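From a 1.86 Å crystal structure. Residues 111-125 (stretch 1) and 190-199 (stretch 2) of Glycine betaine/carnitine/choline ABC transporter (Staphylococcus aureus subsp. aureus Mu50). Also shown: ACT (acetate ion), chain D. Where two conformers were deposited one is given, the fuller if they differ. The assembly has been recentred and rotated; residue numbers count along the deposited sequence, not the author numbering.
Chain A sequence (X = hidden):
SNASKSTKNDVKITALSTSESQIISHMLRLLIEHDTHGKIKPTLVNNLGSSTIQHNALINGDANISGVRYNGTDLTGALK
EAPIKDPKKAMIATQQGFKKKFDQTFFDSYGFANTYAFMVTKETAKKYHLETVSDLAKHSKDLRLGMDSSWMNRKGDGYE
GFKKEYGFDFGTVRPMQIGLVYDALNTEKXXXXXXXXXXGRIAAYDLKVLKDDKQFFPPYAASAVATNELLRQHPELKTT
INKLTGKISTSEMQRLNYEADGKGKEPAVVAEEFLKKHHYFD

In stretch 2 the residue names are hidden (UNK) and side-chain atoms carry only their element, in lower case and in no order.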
# COMPACT_ATOMS: atom_id res chain seq x y z
N GLY A 111 4.96 -7.47 -1.76
CA GLY A 111 5.48 -7.32 -3.12
C GLY A 111 4.96 -6.07 -3.81
O GLY A 111 5.35 -5.76 -4.94
N PHE A 112 4.11 -5.31 -3.11
CA PHE A 112 3.65 -4.03 -3.63
C PHE A 112 4.00 -2.86 -2.69
O PHE A 112 4.31 -3.06 -1.52
CB PHE A 112 2.12 -4.06 -3.90
CG PHE A 112 1.25 -4.18 -2.65
CD1 PHE A 112 0.73 -3.03 -2.03
CD2 PHE A 112 0.91 -5.42 -2.13
CE1 PHE A 112 -0.09 -3.11 -0.92
CE2 PHE A 112 0.09 -5.54 -0.99
CZ PHE A 112 -0.43 -4.38 -0.38
N ALA A 113 3.98 -1.65 -3.26
CA ALA A 113 4.04 -0.38 -2.53
C ALA A 113 2.79 0.47 -2.83
O ALA A 113 2.33 0.51 -3.99
CB ALA A 113 5.31 0.37 -2.89
N ASN A 114 2.25 1.09 -1.79
CA ASN A 114 1.11 1.99 -1.87
C ASN A 114 1.59 3.39 -1.53
O ASN A 114 1.72 3.76 -0.35
CB ASN A 114 -0.00 1.53 -0.92
CG ASN A 114 -1.30 2.29 -1.14
OD1 ASN A 114 -1.34 3.30 -1.85
ND2 ASN A 114 -2.37 1.80 -0.52
N THR A 115 1.95 4.12 -2.59
CA THR A 115 2.58 5.41 -2.48
C THR A 115 1.88 6.43 -3.38
O THR A 115 1.17 6.06 -4.32
CB THR A 115 4.08 5.34 -2.86
OG1 THR A 115 4.64 6.66 -2.81
CG2 THR A 115 4.28 4.73 -4.28
N TYR A 116 2.07 7.71 -3.08
CA TYR A 116 1.76 8.75 -4.05
C TYR A 116 2.64 8.42 -5.26
O TYR A 116 3.80 8.04 -5.10
CB TYR A 116 2.09 10.15 -3.53
CG TYR A 116 1.01 10.84 -2.69
CD1 TYR A 116 -0.29 10.32 -2.58
CD2 TYR A 116 1.29 12.02 -2.03
CE1 TYR A 116 -1.27 10.97 -1.81
CE2 TYR A 116 0.32 12.69 -1.27
CZ TYR A 116 -0.95 12.16 -1.17
OH TYR A 116 -1.89 12.83 -0.39
N ALA A 117 2.05 8.57 -6.45
CA ALA A 117 2.74 8.33 -7.69
C ALA A 117 2.06 9.14 -8.77
O ALA A 117 0.83 9.25 -8.78
CB ALA A 117 2.70 6.82 -8.06
N PHE A 118 2.85 9.65 -9.70
CA PHE A 118 2.34 10.34 -10.86
C PHE A 118 1.89 9.33 -11.87
O PHE A 118 2.54 8.30 -12.06
CB PHE A 118 3.40 11.26 -11.49
CG PHE A 118 3.77 12.41 -10.60
CD1 PHE A 118 2.99 13.57 -10.61
CD2 PHE A 118 4.81 12.30 -9.69
CE1 PHE A 118 3.30 14.64 -9.77
CE2 PHE A 118 5.12 13.37 -8.81
CZ PHE A 118 4.35 14.52 -8.86
N MSE A 119 0.77 9.62 -12.52
CA MSE A 119 0.16 8.66 -13.44
C MSE A 119 -0.57 9.37 -14.56
O MSE A 119 -1.01 10.53 -14.40
CB MSE A 119 -0.73 7.65 -12.73
CG MSE A 119 -1.87 8.32 -11.93
SE MSE A 119 -2.86 7.03 -10.84
CE MSE A 119 -1.44 6.65 -9.55
N VAL A 120 -0.64 8.67 -15.69
CA VAL A 120 -1.21 9.20 -16.92
C VAL A 120 -2.05 8.14 -17.59
O VAL A 120 -1.99 6.96 -17.20
CB VAL A 120 -0.11 9.71 -17.90
CG1 VAL A 120 0.69 10.81 -17.24
CG2 VAL A 120 0.80 8.52 -18.45
N THR A 121 -2.82 8.51 -18.62
CA THR A 121 -3.51 7.49 -19.41
C THR A 121 -2.51 6.77 -20.34
O THR A 121 -1.43 7.31 -20.63
CB THR A 121 -4.58 8.07 -20.33
OG1 THR A 121 -3.94 8.97 -21.26
CG2 THR A 121 -5.73 8.80 -19.52
N LYS A 122 -2.91 5.63 -20.88
CA LYS A 122 -2.11 4.94 -21.90
C LYS A 122 -1.90 5.78 -23.16
O LYS A 122 -0.82 5.77 -23.74
CB LYS A 122 -2.68 3.56 -22.23
CG LYS A 122 -4.03 3.58 -22.93
CD LYS A 122 -4.38 2.19 -23.47
CE LYS A 122 -5.89 2.06 -23.68
NZ LYS A 122 -6.60 2.60 -22.49
N GLU A 123 -2.91 6.55 -23.58
CA GLU A 123 -2.72 7.39 -24.77
C GLU A 123 -1.70 8.51 -24.53
O GLU A 123 -0.92 8.86 -25.42
CB GLU A 123 -4.05 7.97 -25.30
CG GLU A 123 -3.85 8.98 -26.43
CD GLU A 123 -5.16 9.52 -27.00
OE1 GLU A 123 -5.91 10.19 -26.26
OE2 GLU A 123 -5.43 9.28 -28.21
N THR A 124 -1.70 9.07 -23.33
CA THR A 124 -0.74 10.11 -22.96
C THR A 124 0.68 9.53 -22.82
O THR A 124 1.67 10.13 -23.28
CB THR A 124 -1.20 10.83 -21.69
OG1 THR A 124 -2.41 11.55 -21.98
CG2 THR A 124 -0.16 11.84 -21.20
N ALA A 125 0.79 8.35 -22.20
CA ALA A 125 2.11 7.73 -22.07
C ALA A 125 2.73 7.42 -23.44
O ALA A 125 3.95 7.52 -23.60
CB ALA A 125 2.05 6.45 -21.19
N UNK A 190 -7.68 15.93 -16.76
CA UNK A 190 -6.28 16.09 -16.38
C UNK A 190 -5.40 15.37 -17.40
O UNK A 190 -5.86 14.46 -18.08
c UNK A 190 -6.79 15.96 -13.79
c UNK A 190 -6.49 15.08 -12.60
c UNK A 190 -6.45 17.43 -13.52
c UNK A 190 -6.01 15.45 -15.00
N UNK A 191 -4.14 15.76 -17.48
CA UNK A 191 -3.16 15.01 -18.26
C UNK A 191 -2.31 14.12 -17.37
O UNK A 191 -1.84 13.06 -17.80
c UNK A 191 -2.28 15.98 -19.04
o UNK A 191 -2.99 18.11 -19.84
o UNK A 191 -3.85 16.34 -20.83
c UNK A 191 -3.09 16.88 -19.98
N UNK A 192 -2.12 14.57 -16.13
CA UNK A 192 -1.30 13.88 -15.13
C UNK A 192 -1.99 14.01 -13.76
O UNK A 192 -2.55 15.09 -13.41
c UNK A 192 0.80 14.56 -16.40
c UNK A 192 0.13 14.52 -15.05
c UNK A 192 1.02 13.75 -14.06
N UNK A 193 -1.95 12.93 -12.96
CA UNK A 193 -2.53 12.91 -11.63
C UNK A 193 -1.47 12.40 -10.67
O UNK A 193 -0.65 11.52 -11.04
c UNK A 193 -3.77 12.00 -11.58
N UNK A 194 -1.44 12.96 -9.47
CA UNK A 194 -0.69 12.35 -8.38
C UNK A 194 -1.69 11.52 -7.58
O UNK A 194 -2.50 12.06 -6.80
c UNK A 194 -0.06 13.43 -7.51
c UNK A 194 1.24 14.04 -5.55
c UNK A 194 2.10 12.11 -6.95
c UNK A 194 0.85 12.88 -6.39
N UNK A 195 -1.67 10.21 -7.77
CA UNK A 195 -2.71 9.29 -7.22
C UNK A 195 -2.04 8.32 -6.29
O UNK A 195 -0.86 8.44 -6.04
N UNK A 196 -2.78 7.37 -5.73
CA UNK A 196 -2.16 6.28 -4.98
C UNK A 196 -1.86 5.12 -5.94
O UNK A 196 -2.70 4.78 -6.79
c UNK A 196 -3.11 6.62 -2.65
c UNK A 196 -1.99 6.62 -1.80
c UNK A 196 -3.12 5.79 -3.90
c UNK A 196 -4.23 8.13 -1.13
c UNK A 196 -1.99 7.38 -0.63
o UNK A 196 -3.13 8.89 0.85
c UNK A 196 -3.11 8.14 -0.31
c UNK A 196 -4.22 7.38 -2.30
N UNK A 197 -0.70 4.52 -5.77
CA UNK A 197 -0.18 3.55 -6.76
C UNK A 197 -0.89 2.20 -6.80
O UNK A 197 -0.60 1.39 -7.69
c UNK A 197 1.31 3.34 -6.51
o UNK A 197 1.48 2.76 -5.22
N UNK A 198 -1.81 1.92 -5.86
CA UNK A 198 -2.53 0.64 -5.92
C UNK A 198 -4.03 0.79 -6.18
O UNK A 198 -4.78 -0.20 -6.09
o UNK A 198 -2.84 0.53 -3.51
c UNK A 198 -2.36 -0.22 -4.64
c UNK A 198 -0.94 -0.68 -4.44
N UNK A 199 -4.48 2.01 -6.48
CA UNK A 199 -5.91 2.22 -6.68
C UNK A 199 -6.45 1.31 -7.78
O UNK A 199 -5.86 1.21 -8.86
c UNK A 199 -7.72 3.98 -6.83
o UNK A 199 -8.17 4.40 -5.74
c UNK A 199 -6.25 3.71 -6.94
o UNK A 199 -8.45 3.70 -7.82
C ACT D . -5.31 2.70 -3.01
O ACT D . -4.06 2.75 -3.19
OXT ACT D . -5.84 1.56 -2.85
CH3 ACT D . -6.14 3.96 -2.99
O HOH W 1 -3.20 11.39 -19.29
O HOH W 2 -2.41 14.37 -22.30

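Position 190 carries four side-chain carbons forked at the second, none near stretch 1; a fork there, without heteroatoms, defines leucine, L190.

Position 191 has two carbons, the second bearing two oxygens, and its backbone O lies 4.0 Å from T124 CG2: a carboxylate one methylene from CA, hence aspartate, D191. Its polar links to the start of the helix run through water. Water 1 donates to D191 O (2.6 Å) and accepts from T121 N (3.0 Å); water 2 donates to D191 OD1 (2.8 Å) and lies 2.8 Å from T124 OG1.

At 192 one carbon carries two others, which reach V120 CG1 and the F118 ring. Valine and threonine share this shape, but all three atoms are carbon, so the residue is V192. V192 CG2 packs 3.8 Å from V120 CG1, and V192 CG1 lies 4.0 Å from F118 CD1, near the plane of that ring.

Position 193 shows a single carbon, 4.2 Å from M119 CG: alanine, A193. Its backbone pairs with M119 in both directions (M119 N to A193 O 2.8 Å, A193 N to M119 O 3.0 Å).

Position 194 again has four carbons forked at the second, and one end carbon lies over the F118 ring, so it is L194. Its CD1 stands 3.7 Å from the centroid of that ring and 7° off the normal, a CH-pi contact over the face; the same methyl lies 3.9 Å from Y116 CB.

Position 195 has no side-chain atoms and is glycine, G195. An ideal CB would fall 3.0 Å from M119 SE, a clash, so the selenomethionine side chain occupies the space a side chain would need.

At 196 one carbon leads to a six-carbon ring bearing an oxygen, and the ring meets the Y116 ring obliquely: tyrosine, Y196. The two ring centroids are 5.2 Å apart and the planes at 45°.

Position 197 has one carbon and one oxygen, the oxygen 2.7 Å from A113 O, which is serine, S197. Its OG donates to A113 O and accepts from T115 N (3.0 Å, 172°), while S197 N donates to T115 O (2.8 Å).

Position 198 has one carbon carrying an oxygen and a carbon, the terminal carbon 3.8 Å from F112 CD1: threonine, T198. Its OG1 is 2.6 Å from acetate O.

Position 199 repeats the two-carbon carboxylate, makes no contact with stretch 1, and is D199; it caps a helix beginning just past the stretch.

The contact is an antiparallel strand pair. A117 N donates to G195 O and G195 N to A117 O, both at 2.9 Å; M119 and A193 exchange bonds in the same way. Y116, F118, L194 and Y196 share one face; A117, M119 and A193 point to the other. Beyond the strands, S197 extends the pairing, its hydroxyl bridging two backbone groups of stretch 1.

Stretch 2 190-199: LDVALGYSTD
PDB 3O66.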